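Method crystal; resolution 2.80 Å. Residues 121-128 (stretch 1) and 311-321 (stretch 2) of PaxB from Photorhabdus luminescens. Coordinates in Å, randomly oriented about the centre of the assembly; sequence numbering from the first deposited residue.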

# COMPACT_ATOMS: atom_id res chain seq x y z
N GLY A 121 -34.85 -25.55 5.72
CA GLY A 121 -33.80 -25.82 4.74
C GLY A 121 -33.05 -24.59 4.25
O GLY A 121 -31.83 -24.61 4.14
N VAL A 122 -33.79 -23.52 3.96
CA VAL A 122 -33.16 -22.28 3.48
C VAL A 122 -32.39 -21.58 4.61
O VAL A 122 -31.41 -20.89 4.35
CB VAL A 122 -34.18 -21.30 2.84
CG1 VAL A 122 -35.06 -22.01 1.82
CG2 VAL A 122 -35.04 -20.62 3.90
N ILE A 123 -32.84 -21.77 5.85
CA ILE A 123 -32.14 -21.26 7.02
C ILE A 123 -30.79 -21.96 7.18
O ILE A 123 -29.79 -21.31 7.51
CB ILE A 123 -32.99 -21.40 8.31
CG1 ILE A 123 -34.16 -20.41 8.28
CG2 ILE A 123 -32.16 -21.16 9.56
CD1 ILE A 123 -35.28 -20.74 9.23
N ARG A 124 -30.76 -23.27 6.94
CA ARG A 124 -29.50 -24.02 6.97
C ARG A 124 -28.54 -23.57 5.86
O ARG A 124 -27.33 -23.56 6.05
CB ARG A 124 -29.75 -25.53 6.87
CG ARG A 124 -30.28 -26.15 8.15
CD ARG A 124 -30.13 -27.66 8.14
NE ARG A 124 -30.83 -28.27 7.01
CZ ARG A 124 -32.14 -28.50 6.94
NH1 ARG A 124 -32.95 -28.17 7.94
NH2 ARG A 124 -32.65 -29.07 5.85
N SER A 125 -29.10 -23.20 4.70
CA SER A 125 -28.30 -22.66 3.60
C SER A 125 -27.72 -21.29 3.94
O SER A 125 -26.56 -21.01 3.63
CB SER A 125 -29.12 -22.57 2.31
OG SER A 125 -29.37 -23.86 1.78
N LEU A 126 -28.52 -20.44 4.58
CA LEU A 126 -28.06 -19.11 5.00
C LEU A 126 -27.00 -19.21 6.10
O LEU A 126 -26.01 -18.47 6.08
CB LEU A 126 -29.24 -18.26 5.49
CG LEU A 126 -30.18 -17.74 4.40
CD1 LEU A 126 -31.54 -17.36 4.98
CD2 LEU A 126 -29.56 -16.55 3.67
N ARG A 127 -27.21 -20.12 7.05
CA ARG A 127 -26.24 -20.37 8.12
C ARG A 127 -24.93 -20.94 7.57
O ARG A 127 -23.85 -20.61 8.06
CB ARG A 127 -26.83 -21.31 9.17
CG ARG A 127 -27.91 -20.67 10.03
CD ARG A 127 -27.32 -19.86 11.17
NE ARG A 127 -28.26 -18.87 11.70
CZ ARG A 127 -29.30 -19.14 12.49
NH1 ARG A 127 -29.58 -20.39 12.86
NH2 ARG A 127 -30.07 -18.15 12.91
N LYS A 128 -25.04 -21.80 6.56
CA LYS A 128 -23.88 -22.39 5.90
C LYS A 128 -23.01 -21.32 5.24
O LYS A 128 -21.78 -21.41 5.28
CB LYS A 128 -24.34 -23.43 4.86
CG LYS A 128 -23.23 -24.06 4.02
CD LYS A 128 -23.13 -23.42 2.65
CE LYS A 128 -21.86 -23.85 1.93
NZ LYS A 128 -21.80 -25.32 1.71
N ILE A 311 -28.97 -12.40 9.78
CA ILE A 311 -30.22 -11.64 9.87
C ILE A 311 -31.32 -12.34 9.06
O ILE A 311 -32.43 -12.54 9.56
CB ILE A 311 -30.05 -10.18 9.39
CG1 ILE A 311 -29.32 -9.36 10.46
CG2 ILE A 311 -31.39 -9.54 9.07
CD1 ILE A 311 -28.82 -8.02 9.98
N PHE A 312 -30.99 -12.70 7.82
CA PHE A 312 -31.91 -13.42 6.94
C PHE A 312 -32.41 -14.72 7.57
O PHE A 312 -33.59 -15.05 7.46
CB PHE A 312 -31.21 -13.76 5.61
CG PHE A 312 -31.22 -12.64 4.60
CD1 PHE A 312 -31.23 -11.30 4.98
CD2 PHE A 312 -31.19 -12.94 3.24
CE1 PHE A 312 -31.23 -10.30 4.03
CE2 PHE A 312 -31.19 -11.93 2.29
CZ PHE A 312 -31.21 -10.61 2.69
N ALA A 313 -31.52 -15.44 8.24
CA ALA A 313 -31.85 -16.72 8.86
C ALA A 313 -32.82 -16.55 10.03
O ALA A 313 -33.85 -17.21 10.09
CB ALA A 313 -30.59 -17.43 9.33
N LYS A 314 -32.48 -15.65 10.95
CA LYS A 314 -33.29 -15.40 12.14
C LYS A 314 -34.63 -14.74 11.81
O LYS A 314 -35.60 -14.88 12.55
CB LYS A 314 -32.51 -14.56 13.15
CG LYS A 314 -33.19 -14.39 14.51
CD LYS A 314 -32.17 -14.27 15.63
CE LYS A 314 -32.77 -13.63 16.88
NZ LYS A 314 -32.77 -12.14 16.80
N GLN A 315 -34.68 -14.02 10.69
CA GLN A 315 -35.92 -13.40 10.22
C GLN A 315 -36.93 -14.46 9.78
O GLN A 315 -38.12 -14.36 10.10
CB GLN A 315 -35.63 -12.44 9.06
CG GLN A 315 -36.76 -11.48 8.73
CD GLN A 315 -36.35 -10.43 7.71
OE1 GLN A 315 -35.47 -10.66 6.88
NE2 GLN A 315 -37.00 -9.27 7.77
N LEU A 316 -36.45 -15.46 9.05
CA LEU A 316 -37.28 -16.59 8.63
C LEU A 316 -37.57 -17.54 9.80
O LEU A 316 -38.60 -18.22 9.81
CB LEU A 316 -36.60 -17.37 7.50
CG LEU A 316 -36.35 -16.59 6.20
CD1 LEU A 316 -35.47 -17.39 5.26
CD2 LEU A 316 -37.65 -16.21 5.52
N GLN A 317 -36.66 -17.59 10.77
CA GLN A 317 -36.84 -18.42 11.96
C GLN A 317 -38.03 -17.93 12.79
O GLN A 317 -38.87 -18.72 13.21
CB GLN A 317 -35.57 -18.40 12.82
CG GLN A 317 -35.58 -19.37 14.00
CD GLN A 317 -35.62 -20.83 13.57
OE1 GLN A 317 -34.95 -21.22 12.61
NE2 GLN A 317 -36.39 -21.63 14.28
N ASN A 318 -38.10 -16.62 13.00
CA ASN A 318 -39.18 -16.01 13.78
C ASN A 318 -40.55 -16.11 13.10
O ASN A 318 -41.58 -16.01 13.77
CB ASN A 318 -38.86 -14.54 14.10
CG ASN A 318 -37.64 -14.39 14.99
OD1 ASN A 318 -37.26 -15.31 15.71
ND2 ASN A 318 -37.02 -13.21 14.94
N THR A 319 -40.55 -16.29 11.79
CA THR A 319 -41.78 -16.49 11.03
C THR A 319 -42.39 -17.88 11.30
O THR A 319 -43.61 -18.03 11.30
CB THR A 319 -41.54 -16.33 9.51
OG1 THR A 319 -40.85 -15.11 9.26
CG2 THR A 319 -42.86 -16.33 8.75
N ILE A 320 -41.53 -18.87 11.53
CA ILE A 320 -41.98 -20.25 11.74
C ILE A 320 -41.83 -20.74 13.19
O ILE A 320 -42.06 -21.93 13.46
CB ILE A 320 -41.27 -21.24 10.78
CG1 ILE A 320 -39.78 -21.36 11.10
CG2 ILE A 320 -41.47 -20.79 9.34
CD1 ILE A 320 -39.11 -22.53 10.42
N ASP A 321 -41.46 -19.85 14.11
CA ASP A 321 -41.41 -20.20 15.53
C ASP A 321 -42.83 -20.33 16.08
O ASP A 321 -43.21 -21.37 16.61
CB ASP A 321 -40.64 -19.15 16.34
CG ASP A 321 -39.12 -19.30 16.22
OD1 ASP A 321 -38.64 -20.41 15.89
OD2 ASP A 321 -38.41 -18.31 16.48

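Ile 123 is at the centre. Its CA-to-CB bond points sideways, but the m, t rotamer brings the end of the side chain nearer the other helix. There it sits as a knob among Ala 313, Leu 316, Gln 317 and Ile 320. Its CG2 lies 4.1 Å from CB of Ala 313, and its CG1 lies 4.0 Å from CB of Leu 316. Ala 313 points toward stretch 1, and its single methyl lets the backbones come close: CA of Ile 123 and CA of Ala 313 are 4.9 Å apart.

The two helices are nearly antiparallel, their axes 8.7 Å apart at closest approach and their directions 160° apart. No hydrogen bond crosses between them, and the contact rests on apolar packing that buries 415 Å² in all.

Leu 126 follows one turn after Val 122 and points toward stretch 2. Its CD1 reaches CB of Phe 312 at 3.7 Å and CD1 of Leu 316 at 3.9 Å. The Phe 312 ring leads away from stretch 1, so its CB makes the nearest contact. Leu 316 also meets Val 122, with CD1 3.5 Å from CG2 of Val 122. Val 122, Leu 126 and Leu 316 are buried, and their branched aliphatic side chains suit a contact without polar partners.

Toward the edge, Arg 127 lays one face of its guanidinium over Ala 313, NE being 3.6 Å from CB of Ala 313. The flat group can cover a methyl while Arg 127 stays partly exposed. Gln 317 brings OE1 to 3.4 Å from CD1 of Ile 123, a van der Waals contact. Its NE2 donates a hydrogen bond to OD1 of Asp 321 at 3.0 Å, so the amide combines packing on Ile 123 with a polar partner in its own stretch.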